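Local coordinates for protein DNA replication initiator (Cdc21/Cdc54) (Methanothermobacter thermautotrophicus, PDB 1LTL) that probably acts as an ATP-dependent single-stranded DNA helicase in replication, this chain being its N-terminal part with a zinc site and an OB domain, at residues A[175-187]-A[197-210]. Numbering follows the deposited sequence.
Sequences EFLDTQTLKLQEP and PRQITVVLEDDLVD
Lys183 has CG beside its backbone N (chi1 -87°), and the chain bends at chi2 and chi4, so that it slants across Gln199 and Thr201 and brings NZ to Thr201. NZ donates to Thr201 OG1 at 2.5 Å, while CG lies 3.6 Å from Gln199 OE1. Gln199 OE1 itself is held by Arg121. A leucine in place of Lys183 would probably leave Thr201 OG1 without this charged donor. Gln180 has CG anti to the backbone N (chi1 175°), and its extended chain reaches the backbone just past the short 3-10 segment 207-208, which follows strand 199-205. There its OE1 accepts Asp210 N at 2.7 Å, in the carbonyl plane, and its NE2 is bonded to Asp124 O. Thr179 OG1 donates to the anti side of Glu205 OE2 at 2.6 Å. Arg129 and Tyr240 also grip this carboxylate, so it is probably well fixed. At the far end Glu186 OE1 takes Arg198 N at 2.8 Å from above the carboxylate plane; Arg103 pairs with the same oxygen. Between these points the strands form an antiparallel ladder, with Leu182, Leu184, Val202 and Leu204 on one face. The ladder is part of the OB-domain sheet. Strand 113-137 bonds to the backbone of residues 175-181, on the other edge of strand 175-185, and strand 234-243 runs parallel to 199-205.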
loop_
_atom_site.group_PDB
_atom_site.type_symbol
_atom_site.label_atom_id
_atom_site.label_comp_id
_atom_site.label_asym_id
_atom_site.label_seq_id
_atom_site.Cartn_x
_atom_site.Cartn_y
_atom_site.Cartn_z
ATOM N N GLU A 175 26.506 24.426 3.570
ATOM C CA GLU A 175 27.293 25.649 3.695
ATOM C C GLU A 175 26.490 26.746 4.362
ATOM O O GLU A 175 25.334 26.967 4.029
ATOM C CB GLU A 175 27.765 26.112 2.313
ATOM C CG GLU A 175 28.888 25.261 1.697
ATOM C CD GLU A 175 29.129 25.572 0.217
ATOM O OE1 GLU A 175 29.145 26.774 -0.166
ATOM O OE2 GLU A 175 29.314 24.609 -0.570
ATOM N N PHE A 176 27.112 27.424 5.313
ATOM C CA PHE A 176 26.449 28.493 6.028
ATOM C C PHE A 176 26.845 29.862 5.522
ATOM O O PHE A 176 27.667 29.996 4.623
ATOM C CB PHE A 176 26.734 28.392 7.522
ATOM C CG PHE A 176 26.059 27.234 8.178
ATOM C CD1 PHE A 176 26.448 25.934 7.900
ATOM C CD2 PHE A 176 24.987 27.436 9.038
ATOM C CE1 PHE A 176 25.781 24.853 8.462
ATOM C CE2 PHE A 176 24.312 26.351 9.607
ATOM C CZ PHE A 176 24.714 25.061 9.316
ATOM N N LEU A 177 26.281 30.888 6.135
ATOM C CA LEU A 177 26.540 32.239 5.693
ATOM C C LEU A 177 26.016 33.222 6.725
ATOM O O LEU A 177 24.937 33.024 7.270
ATOM C CB LEU A 177 25.862 32.402 4.349
ATOM C CG LEU A 177 25.569 33.776 3.799
ATOM C CD1 LEU A 177 26.016 33.803 2.346
ATOM C CD2 LEU A 177 24.082 34.072 3.936
ATOM N N ASP A 178 26.758 34.280 7.023
ATOM C CA ASP A 178 26.281 35.197 8.055
ATOM C C ASP A 178 25.121 36.085 7.628
ATOM O O ASP A 178 25.110 36.647 6.538
ATOM C CB ASP A 178 27.438 36.037 8.585
ATOM C CG ASP A 178 28.484 35.199 9.288
ATOM O OD1 ASP A 178 28.136 34.493 10.280
ATOM O OD2 ASP A 178 29.662 35.252 8.844
ATOM N N THR A 179 24.148 36.208 8.518
ATOM C CA THR A 179 22.948 36.990 8.258
ATOM C C THR A 179 22.657 37.916 9.438
ATOM O O THR A 179 23.038 37.634 10.567
ATOM C CB THR A 179 21.740 36.039 8.034
ATOM O OG1 THR A 179 20.799 36.652 7.142
ATOM C CG2 THR A 179 21.047 35.715 9.365
ATOM N N GLN A 180 21.991 39.030 9.188
ATOM C CA GLN A 180 21.702 39.943 10.277
ATOM C C GLN A 180 20.454 40.748 10.039
ATOM O O GLN A 180 20.129 41.089 8.902
ATOM C CB GLN A 180 22.863 40.885 10.505
ATOM C CG GLN A 180 22.568 41.933 11.530
ATOM C CD GLN A 180 23.773 42.777 11.773
ATOM O OE1 GLN A 180 24.649 42.876 10.911
ATOM N NE2 GLN A 180 23.838 43.402 12.938
ATOM N N THR A 181 19.767 41.070 11.126
ATOM C CA THR A 181 18.519 41.797 11.040
ATOM C C THR A 181 18.532 43.152 11.707
ATOM O O THR A 181 19.114 43.320 12.774
ATOM C CB THR A 181 17.420 40.973 11.685
ATOM O OG1 THR A 181 16.969 39.999 10.752
ATOM C CG2 THR A 181 16.264 41.831 12.093
ATOM N N LEU A 182 17.893 44.137 11.093
ATOM C CA LEU A 182 17.816 45.437 11.747
ATOM C C LEU A 182 16.556 46.128 11.323
ATOM O O LEU A 182 15.984 45.792 10.293
ATOM C CB LEU A 182 19.038 46.292 11.435
ATOM C CG LEU A 182 19.113 47.116 10.160
ATOM C CD1 LEU A 182 20.529 47.663 10.065
ATOM C CD2 LEU A 182 18.813 46.284 8.947
ATOM N N LYS A 183 16.110 47.061 12.157
ATOM C CA LYS A 183 14.908 47.852 11.915
ATOM C C LYS A 183 15.286 49.191 11.295
ATOM O O LYS A 183 16.158 49.890 11.801
ATOM C CB LYS A 183 14.161 48.115 13.226
ATOM C CG LYS A 183 13.180 47.039 13.620
ATOM C CD LYS A 183 12.186 46.797 12.489
ATOM C CE LYS A 183 11.186 45.694 12.823
ATOM N NZ LYS A 183 11.877 44.390 12.994
ATOM N N LEU A 184 14.625 49.536 10.202
ATOM C CA LEU A 184 14.877 50.786 9.519
ATOM C C LEU A 184 13.666 51.681 9.716
ATOM O O LEU A 184 12.576 51.345 9.273
ATOM C CB LEU A 184 15.081 50.537 8.031
ATOM C CG LEU A 184 15.334 51.809 7.235
ATOM C CD1 LEU A 184 16.649 52.430 7.684
ATOM C CD2 LEU A 184 15.349 51.499 5.742
ATOM N N GLN A 185 13.855 52.822 10.368
ATOM C CA GLN A 185 12.764 53.762 10.639
ATOM C C GLN A 185 12.705 54.843 9.583
ATOM O O GLN A 185 13.739 55.300 9.094
ATOM C CB GLN A 185 12.983 54.400 11.999
ATOM C CG GLN A 185 11.996 55.458 12.379
ATOM C CD GLN A 185 12.452 56.199 13.619
ATOM O OE1 GLN A 185 13.298 57.102 13.544
ATOM N NE2 GLN A 185 11.924 55.799 14.779
ATOM N N GLU A 186 11.493 55.265 9.241
ATOM C CA GLU A 186 11.338 56.296 8.228
ATOM C C GLU A 186 11.865 57.630 8.685
ATOM O O GLU A 186 11.978 57.911 9.880
ATOM C CB GLU A 186 9.882 56.467 7.819
ATOM C CG GLU A 186 8.947 56.785 8.965
ATOM C CD GLU A 186 7.529 57.071 8.502
ATOM O OE1 GLU A 186 6.612 57.001 9.358
ATOM O OE2 GLU A 186 7.337 57.372 7.294
ATOM N N PRO A 187 12.202 58.479 7.721
ATOM C CA PRO A 187 12.722 59.797 8.056
ATOM C C PRO A 187 11.634 60.566 8.799
ATOM O O PRO A 187 10.467 60.574 8.387
ATOM C CB PRO A 187 13.047 60.395 6.687
ATOM C CG PRO A 187 13.335 59.167 5.836
ATOM C CD PRO A 187 12.229 58.253 6.267
ATOM N N PRO A 197 6.580 57.342 13.571
ATOM C CA PRO A 197 7.206 56.774 12.376
ATOM C C PRO A 197 6.994 55.279 12.268
ATOM O O PRO A 197 6.843 54.579 13.272
ATOM C CB PRO A 197 8.671 57.144 12.552
ATOM C CG PRO A 197 8.839 57.081 14.029
ATOM C CD PRO A 197 7.609 57.809 14.518
ATOM N N ARG A 198 6.969 54.802 11.034
ATOM C CA ARG A 198 6.791 53.389 10.764
ATOM C C ARG A 198 8.152 52.792 10.429
ATOM O O ARG A 198 8.972 53.424 9.775
ATOM C CB ARG A 198 5.820 53.196 9.592
ATOM C CG ARG A 198 4.338 53.337 9.956
ATOM C CD ARG A 198 3.446 53.195 8.715
ATOM N NE ARG A 198 2.019 53.269 9.023
ATOM C CZ ARG A 198 1.063 53.433 8.107
ATOM N NH1 ARG A 198 1.379 53.543 6.819
ATOM N NH2 ARG A 198 -0.214 53.487 8.480
ATOM N N GLN A 199 8.398 51.577 10.883
ATOM C CA GLN A 199 9.667 50.953 10.604
ATOM C C GLN A 199 9.510 49.696 9.768
ATOM O O GLN A 199 8.425 49.134 9.658
ATOM C CB GLN A 199 10.360 50.618 11.912
ATOM C CG GLN A 199 9.395 50.244 13.016
ATOM C CD GLN A 199 10.068 49.451 14.131
ATOM O OE1 GLN A 199 11.158 49.810 14.603
ATOM N NE2 GLN A 199 9.418 48.365 14.561
ATOM N N ILE A 200 10.593 49.257 9.154
ATOM C CA ILE A 200 10.528 48.048 8.367
ATOM C C ILE A 200 11.779 47.233 8.609
ATOM O O ILE A 200 12.830 47.788 8.891
ATOM C CB ILE A 200 10.411 48.336 6.884
ATOM C CG1 ILE A 200 9.962 47.061 6.178
ATOM C CG2 ILE A 200 11.740 48.804 6.331
ATOM C CD1 ILE A 200 9.670 47.253 4.754
ATOM N N THR A 201 11.688 45.914 8.496
ATOM C CA THR A 201 12.864 45.098 8.743
ATOM C C THR A 201 13.792 44.968 7.559
ATOM O O THR A 201 13.362 44.812 6.420
ATOM C CB THR A 201 12.471 43.699 9.216
ATOM O OG1 THR A 201 11.985 43.773 10.559
ATOM C CG2 THR A 201 13.649 42.780 9.186
ATOM N N VAL A 202 15.082 45.054 7.840
ATOM C CA VAL A 202 16.067 44.899 6.790
ATOM C C VAL A 202 16.942 43.709 7.140
ATOM O O VAL A 202 17.300 43.497 8.298
ATOM C CB VAL A 202 16.933 46.172 6.602
ATOM C CG1 VAL A 202 18.034 45.931 5.576
ATOM C CG2 VAL A 202 16.051 47.304 6.137
ATOM N N VAL A 203 17.253 42.919 6.127
ATOM C CA VAL A 203 18.072 41.757 6.315
ATOM C C VAL A 203 19.379 41.948 5.609
ATOM O O VAL A 203 19.423 42.148 4.396
ATOM C CB VAL A 203 17.401 40.522 5.745
ATOM C CG1 VAL A 203 18.387 39.387 5.674
ATOM C CG2 VAL A 203 16.219 40.152 6.607
ATOM N N LEU A 204 20.457 41.880 6.372
ATOM C CA LEU A 204 21.773 42.049 5.799
ATOM C C LEU A 204 22.518 40.732 5.850
ATOM O O LEU A 204 22.559 40.077 6.889
ATOM C CB LEU A 204 22.537 43.105 6.586
ATOM C CG LEU A 204 22.035 44.541 6.573
ATOM C CD1 LEU A 204 22.986 45.381 7.422
ATOM C CD2 LEU A 204 21.969 45.089 5.159
ATOM N N GLU A 205 23.114 40.338 4.734
ATOM C CA GLU A 205 23.861 39.095 4.729
ATOM C C GLU A 205 25.256 39.216 4.129
ATOM O O GLU A 205 25.594 40.213 3.505
ATOM C CB GLU A 205 23.077 38.023 3.996
ATOM C CG GLU A 205 21.688 37.822 4.548
ATOM C CD GLU A 205 21.032 36.617 3.944
ATOM O OE1 GLU A 205 21.302 36.366 2.736
ATOM O OE2 GLU A 205 20.247 35.940 4.664
ATOM N N ASP A 206 26.052 38.168 4.316
ATOM C CA ASP A 206 27.431 38.115 3.853
ATOM C C ASP A 206 28.270 39.305 4.318
ATOM O O ASP A 206 28.261 39.628 5.497
ATOM C CB ASP A 206 27.513 37.986 2.338
ATOM C CG ASP A 206 28.623 37.041 1.908
ATOM O OD1 ASP A 206 29.409 36.620 2.794
ATOM O OD2 ASP A 206 28.715 36.715 0.702
ATOM N N ASP A 207 28.993 39.955 3.407
ATOM C CA ASP A 207 29.857 41.066 3.795
ATOM C C ASP A 207 29.160 42.320 4.263
ATOM O O ASP A 207 29.812 43.226 4.785
ATOM C CB ASP A 207 30.808 41.429 2.675
ATOM C CG ASP A 207 30.103 41.666 1.391
ATOM O OD1 ASP A 207 29.391 40.744 0.940
ATOM O OD2 ASP A 207 30.252 42.771 0.825
ATOM N N LEU A 208 27.846 42.382 4.081
ATOM C CA LEU A 208 27.087 43.533 4.529
ATOM C C LEU A 208 26.780 43.390 5.990
ATOM O O LEU A 208 26.204 44.277 6.607
ATOM C CB LEU A 208 25.780 43.633 3.789
ATOM C CG LEU A 208 25.779 44.546 2.577
ATOM C CD1 LEU A 208 26.880 44.172 1.593
ATOM C CD2 LEU A 208 24.398 44.421 1.952
ATOM N N VAL A 209 27.154 42.262 6.555
ATOM C CA VAL A 209 26.884 42.038 7.956
ATOM C C VAL A 209 27.698 43.005 8.791
ATOM O O VAL A 209 28.796 43.382 8.405
ATOM C CB VAL A 209 27.226 40.589 8.330
ATOM C CG1 VAL A 209 27.121 40.389 9.825
ATOM C CG2 VAL A 209 26.274 39.655 7.616
ATOM N N ASP A 210 27.145 43.413 9.927
ATOM C CA ASP A 210 27.833 44.311 10.858
ATOM C C ASP A 210 28.422 45.500 10.124
ATOM O O ASP A 210 29.605 45.797 10.258
ATOM C CB ASP A 210 28.946 43.538 11.574
ATOM C CG ASP A 210 29.188 44.024 12.991
ATOM O OD1 ASP A 210 28.231 44.525 13.633
ATOM O OD2 ASP A 210 30.335 43.877 13.474
#